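PDB 1Q6W: monoamine oxidase regulatory protein, putative from Archaeoglobus fulgidus, which is of unproven function but, as a MaoC-like protein with a hot-dog fold, probably acts on or binds acyl thioesters. Local coordinates for residues I18-I24 / S116-K122; D35-A40 / I65-L70; G130-L136 / A149-I155. One frame throughout, in Å; residues are numbered along the deposited sequence.

Contact 1 (I18-I24 / S116-K122); sequences IQIGEKI and SAEVVEK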
loop_
_atom_site.group_PDB
_atom_site.type_symbol
_atom_site.label_atom_id
_atom_site.label_comp_id
_atom_site.label_asym_id
_atom_site.label_seq_id
_atom_site.Cartn_x
_atom_site.Cartn_y
_atom_site.Cartn_z
ATOM N N ILE A 18 -3.793 -23.794 -7.390
ATOM C CA ILE A 18 -3.584 -23.151 -6.096
ATOM C C ILE A 18 -4.436 -23.813 -5.025
ATOM O O ILE A 18 -5.666 -23.888 -5.155
ATOM C CB ILE A 18 -3.965 -21.650 -6.137
ATOM C CG1 ILE A 18 -3.358 -20.972 -7.367
ATOM C CG2 ILE A 18 -3.479 -20.960 -4.874
ATOM C CD1 ILE A 18 -1.860 -21.024 -7.425
ATOM N N GLN A 19 -3.786 -24.292 -3.967
ATOM C CA GLN A 19 -4.516 -24.941 -2.890
ATOM C C GLN A 19 -4.300 -24.266 -1.546
ATOM O O GLN A 19 -3.187 -23.903 -1.176
ATOM C CB GLN A 19 -4.164 -26.433 -2.824
ATOM C CG GLN A 19 -2.705 -26.741 -3.042
ATOM C CD GLN A 19 -2.463 -28.208 -3.318
ATOM O OE1 GLN A 19 -3.055 -28.780 -4.231
ATOM N NE2 GLN A 19 -1.584 -28.825 -2.537
ATOM N N ILE A 20 -5.394 -24.080 -0.822
ATOM C CA ILE A 20 -5.335 -23.438 0.473
ATOM C C ILE A 20 -4.281 -24.074 1.369
ATOM O O ILE A 20 -4.222 -25.295 1.491
ATOM C CB ILE A 20 -6.720 -23.486 1.152
ATOM C CG1 ILE A 20 -7.714 -22.696 0.291
ATOM C CG2 ILE A 20 -6.644 -22.919 2.560
ATOM C CD1 ILE A 20 -9.083 -22.552 0.886
ATOM N N GLY A 21 -3.444 -23.238 1.987
ATOM C CA GLY A 21 -2.414 -23.744 2.873
ATOM C C GLY A 21 -1.007 -23.549 2.334
ATOM O O GLY A 21 -0.030 -23.590 3.088
ATOM N N GLU A 22 -0.889 -23.357 1.022
ATOM C CA GLU A 22 0.423 -23.148 0.428
ATOM C C GLU A 22 0.973 -21.820 0.945
ATOM O O GLU A 22 0.250 -20.821 1.021
ATOM C CB GLU A 22 0.328 -23.102 -1.092
ATOM C CG GLU A 22 -0.193 -24.376 -1.720
ATOM C CD GLU A 22 -0.051 -24.380 -3.236
ATOM O OE1 GLU A 22 1.099 -24.417 -3.724
ATOM O OE2 GLU A 22 -1.085 -24.344 -3.941
ATOM N N LYS A 23 2.248 -21.815 1.307
ATOM C CA LYS A 23 2.870 -20.615 1.825
ATOM C C LYS A 23 4.116 -20.223 1.024
ATOM O O LYS A 23 4.880 -21.072 0.583
ATOM C CB LYS A 23 3.228 -20.809 3.314
ATOM C CG LYS A 23 3.832 -19.565 3.957
ATOM C CD LYS A 23 4.132 -19.742 5.436
ATOM C CE LYS A 23 2.869 -19.729 6.278
ATOM N NZ LYS A 23 3.194 -19.748 7.731
ATOM N N ILE A 24 4.304 -18.922 0.842
ATOM C CA ILE A 24 5.452 -18.394 0.118
ATOM C C ILE A 24 6.339 -17.634 1.096
ATOM O O ILE A 24 5.857 -16.784 1.843
ATOM C CB ILE A 24 5.017 -17.434 -1.002
ATOM C CG1 ILE A 24 4.136 -18.176 -2.003
ATOM C CG2 ILE A 24 6.232 -16.879 -1.711
ATOM C CD1 ILE A 24 3.457 -17.272 -2.999
ATOM N N SER A 116 5.853 -13.345 4.521
ATOM C CA SER A 116 5.384 -14.641 4.083
ATOM C C SER A 116 3.929 -14.482 3.678
ATOM O O SER A 116 3.207 -13.659 4.253
ATOM C CB SER A 116 5.502 -15.666 5.217
ATOM O OG SER A 116 4.685 -15.320 6.323
ATOM N N ALA A 117 3.512 -15.247 2.677
ATOM C CA ALA A 117 2.133 -15.212 2.236
ATOM C C ALA A 117 1.566 -16.642 2.256
ATOM O O ALA A 117 2.250 -17.599 1.875
ATOM C CB ALA A 117 2.057 -14.632 0.858
ATOM N N GLU A 118 0.324 -16.788 2.700
ATOM C CA GLU A 118 -0.292 -18.106 2.753
ATOM C C GLU A 118 -1.674 -18.067 2.117
ATOM O O GLU A 118 -2.442 -17.140 2.355
ATOM C CB GLU A 118 -0.393 -18.574 4.200
ATOM C CG GLU A 118 -0.995 -19.937 4.360
ATOM C CD GLU A 118 -1.108 -20.340 5.808
ATOM O OE1 GLU A 118 -1.584 -21.471 6.075
ATOM O OE2 GLU A 118 -0.718 -19.526 6.680
ATOM N N VAL A 119 -1.987 -19.062 1.290
ATOM C CA VAL A 119 -3.295 -19.098 0.660
ATOM C C VAL A 119 -4.319 -19.472 1.715
ATOM O O VAL A 119 -4.210 -20.528 2.353
ATOM C CB VAL A 119 -3.362 -20.138 -0.472
ATOM C CG1 VAL A 119 -4.779 -20.155 -1.079
ATOM C CG2 VAL A 119 -2.290 -19.829 -1.523
ATOM N N VAL A 120 -5.316 -18.612 1.898
ATOM C CA VAL A 120 -6.336 -18.864 2.900
ATOM C C VAL A 120 -7.746 -18.985 2.349
ATOM O O VAL A 120 -8.644 -19.435 3.045
ATOM C CB VAL A 120 -6.325 -17.769 3.981
ATOM C CG1 VAL A 120 -4.969 -17.750 4.673
ATOM C CG2 VAL A 120 -6.678 -16.410 3.365
ATOM N N GLU A 121 -7.945 -18.605 1.100
ATOM C CA GLU A 121 -9.278 -18.676 0.520
ATOM C C GLU A 121 -9.292 -18.719 -1.007
ATOM O O GLU A 121 -8.393 -18.202 -1.683
ATOM C CB GLU A 121 -10.095 -17.489 1.015
ATOM C CG GLU A 121 -11.497 -17.401 0.453
ATOM C CD GLU A 121 -12.279 -16.227 1.028
ATOM O OE1 GLU A 121 -13.428 -16.004 0.588
ATOM O OE2 GLU A 121 -11.747 -15.528 1.923
ATOM N N LYS A 122 -10.328 -19.351 -1.541
ATOM C CA LYS A 122 -10.512 -19.468 -2.982
ATOM C C LYS A 122 -11.987 -19.351 -3.254
ATOM O O LYS A 122 -12.805 -19.971 -2.589
ATOM C CB LYS A 122 -10.011 -20.813 -3.495
ATOM C CG LYS A 122 -8.537 -21.058 -3.259
ATOM C CD LYS A 122 -8.091 -22.341 -3.908
ATOM C CE LYS A 122 -8.383 -22.322 -5.397
ATOM N NZ LYS A 122 -7.918 -23.571 -6.055
#
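I18 meets V119 methyl to methyl, CG2 to CG2 at 3.7 Å, the two side chains crossing at about a right angle. Its carbonyl O takes a hydrogen bond from K122 NZ, modelled too short for its length to be trusted; the lysine also bonds F15 O and lies against the F15 ring in a cation-pi contact. At Q19 the chain enters a type II beta turn that ends at E22. The E22 side chain reaches back along the turn so that OE2 accepts from Q19 N at 2.7 Å through its anti lone pair, bracing the turn from within. I20 lies across the second strand: its CG1 packs on V119 CG1 and K122 CG, and its CD1 reaches E121 CA. After it, G21 takes a positive phi of 112°, where a CB would jam against the I20 carbonyl O, and its N donates to V119 O at 2.8 Å; V119 N answers to E22 O at 2.9 Å. From here the pairing is regular antiparallel. K23 and E118 form a non-hydrogen-bonded pair; the lysine chain bends at chi3 (-74°), bringing CE beside the carboxylate, yet NZ stays 4.1 Å from E118 OE2, beyond a salt bridge. I24 and A117 follow as a hydrogen-bonded pair, I24 N to A117 O at 2.7 Å and A117 N to I24 O at 2.9 Å. Strand 23-30, outermost in this chain's hot-dog sheet, here joins strand 112-126. I24 and A117 face V79 of helix 68-84, while the far side of 116-122 pairs with strand 129-139, where V120 and E121 both face T133 in a classic beta bulge.

Contact 2 (D35-A40 / I65-L70); sequences DIWTFA and IAQGML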
loop_
_atom_site.group_PDB
_atom_site.type_symbol
_atom_site.label_atom_id
_atom_site.label_comp_id
_atom_site.label_asym_id
_atom_site.label_seq_id
_atom_site.Cartn_x
_atom_site.Cartn_y
_atom_site.Cartn_z
ATOM N N ASP A 35 15.857 3.533 1.725
ATOM C CA ASP A 35 14.527 2.974 1.494
ATOM C C ASP A 35 13.464 3.994 1.883
ATOM O O ASP A 35 12.549 4.288 1.094
ATOM C CB ASP A 35 14.317 1.702 2.332
ATOM C CG ASP A 35 14.904 0.461 1.688
ATOM O OD1 ASP A 35 15.361 -0.443 2.431
ATOM O OD2 ASP A 35 14.900 0.375 0.435
ATOM N N ILE A 36 13.587 4.523 3.103
ATOM C CA ILE A 36 12.633 5.503 3.622
ATOM C C ILE A 36 12.581 6.730 2.724
ATOM O O ILE A 36 11.500 7.163 2.312
ATOM C CB ILE A 36 13.010 6.012 5.048
ATOM C CG1 ILE A 36 13.263 4.855 6.007
ATOM C CG2 ILE A 36 11.905 6.873 5.589
ATOM C CD1 ILE A 36 12.092 4.041 6.278
ATOM N N TRP A 37 13.751 7.300 2.437
ATOM C CA TRP A 37 13.807 8.481 1.590
ATOM C C TRP A 37 13.277 8.254 0.169
ATOM O O TRP A 37 12.586 9.100 -0.396
ATOM C CB TRP A 37 15.230 9.042 1.559
ATOM C CG TRP A 37 15.359 10.194 2.517
ATOM C CD1 TRP A 37 15.420 11.524 2.196
ATOM C CD2 TRP A 37 15.268 10.135 3.947
ATOM N NE1 TRP A 37 15.358 12.288 3.334
ATOM C CE2 TRP A 37 15.258 11.464 4.421
ATOM C CE3 TRP A 37 15.187 9.085 4.873
ATOM C CZ2 TRP A 37 15.165 11.777 5.780
ATOM C CZ3 TRP A 37 15.096 9.394 6.222
ATOM C CH2 TRP A 37 15.082 10.736 6.666
ATOM N N THR A 38 13.579 7.108 -0.410
ATOM C CA THR A 38 13.084 6.832 -1.735
ATOM C C THR A 38 11.557 6.846 -1.727
ATOM O O THR A 38 10.912 7.428 -2.617
ATOM C CB THR A 38 13.585 5.466 -2.233
ATOM O OG1 THR A 38 15.012 5.521 -2.386
ATOM C CG2 THR A 38 12.941 5.106 -3.550
ATOM N N PHE A 39 10.972 6.197 -0.726
ATOM C CA PHE A 39 9.524 6.144 -0.657
ATOM C C PHE A 39 8.971 7.553 -0.479
ATOM O O PHE A 39 7.979 7.920 -1.104
ATOM C CB PHE A 39 9.068 5.253 0.485
ATOM C CG PHE A 39 7.619 4.908 0.421
ATOM C CD1 PHE A 39 7.163 3.956 -0.483
ATOM C CD2 PHE A 39 6.693 5.561 1.235
ATOM C CE1 PHE A 39 5.809 3.666 -0.573
ATOM C CE2 PHE A 39 5.340 5.271 1.149
ATOM C CZ PHE A 39 4.900 4.329 0.248
ATOM N N ALA A 40 9.627 8.349 0.361
ATOM C CA ALA A 40 9.192 9.719 0.589
ATOM C C ALA A 40 9.293 10.525 -0.706
ATOM O O ALA A 40 8.399 11.294 -1.020
ATOM C CB ALA A 40 10.013 10.360 1.678
ATOM N N ILE A 65 10.880 6.112 12.034
ATOM C CA ILE A 65 10.481 4.772 11.600
ATOM C C ILE A 65 10.042 4.714 10.128
ATOM O O ILE A 65 9.705 5.731 9.512
ATOM C CB ILE A 65 9.313 4.221 12.463
ATOM C CG1 ILE A 65 8.051 5.076 12.279
ATOM C CG2 ILE A 65 9.699 4.212 13.915
ATOM C CD1 ILE A 65 6.798 4.492 12.983
ATOM N N ALA A 66 10.029 3.507 9.573
ATOM C CA ALA A 66 9.636 3.331 8.187
ATOM C C ALA A 66 8.155 3.584 7.988
ATOM O O ALA A 66 7.378 3.447 8.914
ATOM C CB ALA A 66 9.984 1.925 7.724
ATOM N N GLN A 67 7.768 3.957 6.774
ATOM C CA GLN A 67 6.373 4.199 6.487
ATOM C C GLN A 67 5.676 2.854 6.398
ATOM O O GLN A 67 6.240 1.899 5.873
ATOM C CB GLN A 67 6.211 4.951 5.167
ATOM C CG GLN A 67 6.954 6.265 5.112
ATOM C CD GLN A 67 8.374 6.125 4.545
ATOM O OE1 GLN A 67 9.077 5.141 4.834
ATOM N NE2 GLN A 67 8.808 7.120 3.753
ATOM N N GLY A 68 4.450 2.767 6.910
ATOM C CA GLY A 68 3.715 1.517 6.833
ATOM C C GLY A 68 3.499 1.091 5.397
ATOM O O GLY A 68 3.615 -0.094 5.094
HETATM N N MSE A 69 3.172 2.042 4.515
HETATM C CA MSE A 69 2.989 1.720 3.099
HETATM C C MSE A 69 4.282 1.170 2.493
HETATM O O MSE A 69 4.230 0.350 1.574
HETATM C CB MSE A 69 2.548 2.952 2.314
HETATM C CG MSE A 69 1.073 3.280 2.471
HETATM SE SE MSE A 69 -0.057 1.804 1.994
HETATM C CE MSE A 69 0.140 1.860 0.072
ATOM N N LEU A 70 5.435 1.622 3.009
ATOM C CA LEU A 70 6.712 1.147 2.517
ATOM C C LEU A 70 6.898 -0.322 2.896
ATOM O O LEU A 70 7.259 -1.163 2.061
ATOM C CB LEU A 70 7.861 1.979 3.085
ATOM C CG LEU A 70 9.258 1.412 2.793
ATOM C CD1 LEU A 70 9.514 1.377 1.284
ATOM C CD2 LEU A 70 10.292 2.233 3.518
#
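The start of helix 68-84, the long helix that the hot-dog sheet wraps, packs here against helix 33-43, with Q67 at the N-cap position meeting I36 and F39. The Q67 side chain bends at chi2 (91°), turning its amide toward the other helix. NE2 then donates to I36 O at 3.1 Å in a nearly straight bond, with the oxygen in the plane of the amide but the donor tilted from the plane of the carbonyl. I36 O also accepts from A40 N, the ordinary helical bond, so two donors grip one buried oxygen. The I36 side chain slants across the same amide, its CG2 3.4 Å from Q67 OE1, and its CD1 packs on L70 CD2.

Helix 48-51 closes in beside I36 and Q67 through H50, which also bonds I65 O; the sequence around H50 resembles the hydratase motif of MaoC relatives, so this contact probably borders the corresponding site. The second subunit lies close by as well: M69, a selenomethionine, packs on M69 of that chain, and F39 packs on S73 of the second subunit.

F39 points at the helix start with its CG anti to the backbone N (chi1 -167°). Q67 NE2 sits at the edge of the ring, 3.6 Å from CD2, whereas L70 CB rests over a face in a CH-pi contact, 4.1 Å from the F39 ring centroid.

Contact 3 (G130-L136 / A149-I155); sequences GVVTYKL and ALYSALI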
loop_
_atom_site.group_PDB
_atom_site.type_symbol
_atom_site.label_atom_id
_atom_site.label_comp_id
_atom_site.label_asym_id
_atom_site.label_seq_id
_atom_site.Cartn_x
_atom_site.Cartn_y
_atom_site.Cartn_z
ATOM N N GLY A 130 -10.958 -17.420 -11.034
ATOM C CA GLY A 130 -11.403 -17.418 -9.651
ATOM C C GLY A 130 -10.495 -16.512 -8.837
ATOM O O GLY A 130 -9.390 -16.196 -9.276
ATOM N N VAL A 131 -10.947 -16.073 -7.668
ATOM C CA VAL A 131 -10.105 -15.215 -6.848
ATOM C C VAL A 131 -9.467 -16.000 -5.708
ATOM O O VAL A 131 -10.117 -16.813 -5.047
ATOM C CB VAL A 131 -10.884 -14.018 -6.255
ATOM C CG1 VAL A 131 -11.464 -13.172 -7.366
ATOM C CG2 VAL A 131 -11.975 -14.508 -5.350
ATOM N N VAL A 132 -8.179 -15.762 -5.499
ATOM C CA VAL A 132 -7.438 -16.420 -4.440
ATOM C C VAL A 132 -7.105 -15.363 -3.406
ATOM O O VAL A 132 -6.702 -14.250 -3.752
ATOM C CB VAL A 132 -6.135 -17.043 -4.991
ATOM C CG1 VAL A 132 -5.331 -17.694 -3.861
ATOM C CG2 VAL A 132 -6.483 -18.063 -6.076
ATOM N N THR A 133 -7.296 -15.699 -2.139
ATOM C CA THR A 133 -6.986 -14.763 -1.068
ATOM C C THR A 133 -5.773 -15.229 -0.262
ATOM O O THR A 133 -5.686 -16.396 0.131
ATOM C CB THR A 133 -8.181 -14.592 -0.123
ATOM O OG1 THR A 133 -9.257 -13.990 -0.849
ATOM C CG2 THR A 133 -7.799 -13.707 1.084
ATOM N N TYR A 134 -4.848 -14.309 -0.013
ATOM C CA TYR A 134 -3.635 -14.636 0.719
ATOM C C TYR A 134 -3.553 -13.902 2.032
ATOM O O TYR A 134 -4.046 -12.784 2.162
ATOM C CB TYR A 134 -2.392 -14.279 -0.111
ATOM C CG TYR A 134 -2.323 -14.944 -1.463
ATOM C CD1 TYR A 134 -3.104 -14.493 -2.532
ATOM C CD2 TYR A 134 -1.465 -16.031 -1.685
ATOM C CE1 TYR A 134 -3.027 -15.113 -3.791
ATOM C CE2 TYR A 134 -1.383 -16.650 -2.922
ATOM C CZ TYR A 134 -2.161 -16.192 -3.972
ATOM O OH TYR A 134 -2.062 -16.824 -5.204
ATOM N N LYS A 135 -2.919 -14.532 3.005
ATOM C CA LYS A 135 -2.718 -13.906 4.296
ATOM C C LYS A 135 -1.251 -13.500 4.304
ATOM O O LYS A 135 -0.370 -14.340 4.138
ATOM C CB LYS A 135 -2.992 -14.886 5.436
ATOM C CG LYS A 135 -2.945 -14.243 6.804
ATOM C CD LYS A 135 -3.204 -15.266 7.903
ATOM C CE LYS A 135 -3.416 -14.597 9.265
ATOM N NZ LYS A 135 -2.241 -13.787 9.707
ATOM N N LEU A 136 -0.986 -12.210 4.470
ATOM C CA LEU A 136 0.375 -11.722 4.491
ATOM C C LEU A 136 0.857 -11.489 5.913
ATOM O O LEU A 136 0.137 -10.928 6.747
ATOM C CB LEU A 136 0.472 -10.418 3.701
ATOM C CG LEU A 136 1.848 -9.758 3.648
ATOM C CD1 LEU A 136 2.830 -10.686 2.961
ATOM C CD2 LEU A 136 1.760 -8.457 2.889
ATOM N N ALA A 149 -1.689 -8.598 6.800
ATOM C CA ALA A 149 -2.642 -8.164 5.795
ATOM C C ALA A 149 -3.309 -9.304 5.035
ATOM O O ALA A 149 -2.842 -10.453 5.024
ATOM C CB ALA A 149 -1.974 -7.215 4.807
ATOM N N LEU A 150 -4.421 -8.958 4.399
ATOM C CA LEU A 150 -5.196 -9.896 3.609
ATOM C C LEU A 150 -5.343 -9.279 2.215
ATOM O O LEU A 150 -5.857 -8.171 2.072
ATOM C CB LEU A 150 -6.564 -10.077 4.260
ATOM C CG LEU A 150 -7.067 -11.480 4.566
ATOM C CD1 LEU A 150 -5.985 -12.322 5.210
ATOM C CD2 LEU A 150 -8.261 -11.343 5.472
ATOM N N TYR A 151 -4.862 -9.974 1.189
ATOM C CA TYR A 151 -4.978 -9.455 -0.169
ATOM C C TYR A 151 -5.429 -10.563 -1.101
ATOM O O TYR A 151 -5.283 -11.750 -0.780
ATOM C CB TYR A 151 -3.640 -8.858 -0.630
ATOM C CG TYR A 151 -2.511 -9.851 -0.852
ATOM C CD1 TYR A 151 -2.257 -10.364 -2.126
ATOM C CD2 TYR A 151 -1.682 -10.253 0.204
ATOM C CE1 TYR A 151 -1.211 -11.246 -2.349
ATOM C CE2 TYR A 151 -0.626 -11.138 -0.014
ATOM C CZ TYR A 151 -0.394 -11.631 -1.294
ATOM O OH TYR A 151 0.647 -12.502 -1.525
ATOM N N SER A 152 -5.988 -10.192 -2.245
ATOM C CA SER A 152 -6.458 -11.205 -3.181
ATOM C C SER A 152 -6.150 -10.898 -4.636
ATOM O O SER A 152 -6.127 -9.741 -5.052
ATOM C CB SER A 152 -7.951 -11.392 -3.013
ATOM O OG SER A 152 -8.581 -10.144 -3.158
ATOM N N ALA A 153 -5.911 -11.953 -5.405
ATOM C CA ALA A 153 -5.605 -11.812 -6.825
ATOM C C ALA A 153 -6.593 -12.614 -7.665
ATOM O O ALA A 153 -7.114 -13.635 -7.229
ATOM C CB ALA A 153 -4.183 -12.283 -7.106
ATOM N N LEU A 154 -6.864 -12.133 -8.866
ATOM C CA LEU A 154 -7.774 -12.826 -9.762
ATOM C C LEU A 154 -6.905 -13.673 -10.706
ATOM O O LEU A 154 -6.124 -13.143 -11.500
ATOM C CB LEU A 154 -8.605 -11.804 -10.539
ATOM C CG LEU A 154 -9.789 -12.315 -11.348
ATOM C CD1 LEU A 154 -10.705 -11.172 -11.700
ATOM C CD2 LEU A 154 -9.277 -12.983 -12.595
ATOM N N ILE A 155 -7.014 -14.993 -10.604
ATOM C CA ILE A 155 -6.201 -15.840 -11.463
ATOM C C ILE A 155 -7.010 -16.744 -12.396
ATOM O O ILE A 155 -8.055 -17.272 -12.036
ATOM C CB ILE A 155 -5.211 -16.693 -10.632
ATOM C CG1 ILE A 155 -5.944 -17.821 -9.944
ATOM C CG2 ILE A 155 -4.543 -15.833 -9.557
ATOM C CD1 ILE A 155 -5.023 -18.692 -9.126
#
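Y134 and Y151 face each other as a hydrogen-bonded pair in the antiparallel hairpin of strands 129-139 and 145-156, and their side chains form the densest part of the contact. Y151 has CG between its backbone N and carbonyl carbon (chi1 69°), which leans the ring over its neighbour strand. Y134 CB lies over one face of that ring, a CH-pi contact 3.8 Å from the centroid, and L136 CB meets the ring edge 3.9 Å from CE2. The two tyrosine rings are nearly parallel, 12° apart, but slid so far that they barely overlap. Further along the same face, V132 CG2 touches I155 CD1. This face packs beneath helix 68-84 through L72, L76 and V79, with F15 and I18 covering V132 and I155. With an alanine in place of Y151, Y134 CB and L136 CB would probably lose the surface they rest on, and a gap would open toward L76 and V79.

The opposite face is looser, and partly exposed around T133, S152, K135 and L150. T133 OG1 stands 3.6 Å from S152 CB without a hydrogen bond between the side chains, and L150 slants across the base of K135, CD1 3.9 Å from K135 CG. The K135 amine turns instead to a salt bridge with E137. Near G130 and I155, V131 and L154 make a slack contact, and L154 also packs on I93 and F96 of strand 92-103.

Eight backbone hydrogen bonds, such as Y134 N to Y151 O at 2.7 Å, run through both regions alike. Pairing therefore rests on the main chain, while the apolar and aromatic groups make one face of the hairpin fit for the helix and the other face is mixed, with T133, S152 and K135 partly exposed and V131 and L154 buried.

In the fold
Contacts 1 and 3 belong to one sheet and touch directly: strand 112-126 of contact 1 pairs with strand 129-139 of contact 3, with E118 O 2.7 Å from K135 N. Contact 2 lies on the other side of the chain's centre, about 28 Å from contact 1 and 24 Å from contact 3, centre to centre. It alone is wholly buried and reaches the second subunit; contact 1, at the outer strand of this chain's sheet, is the most exposed. Main-chain bonds dominate both sheet contacts, whereas contact 2 has a single side-chain bond amid apolar packing. Helix 68-84 links all three: its start forms contact 2 and its later residues cover the other two.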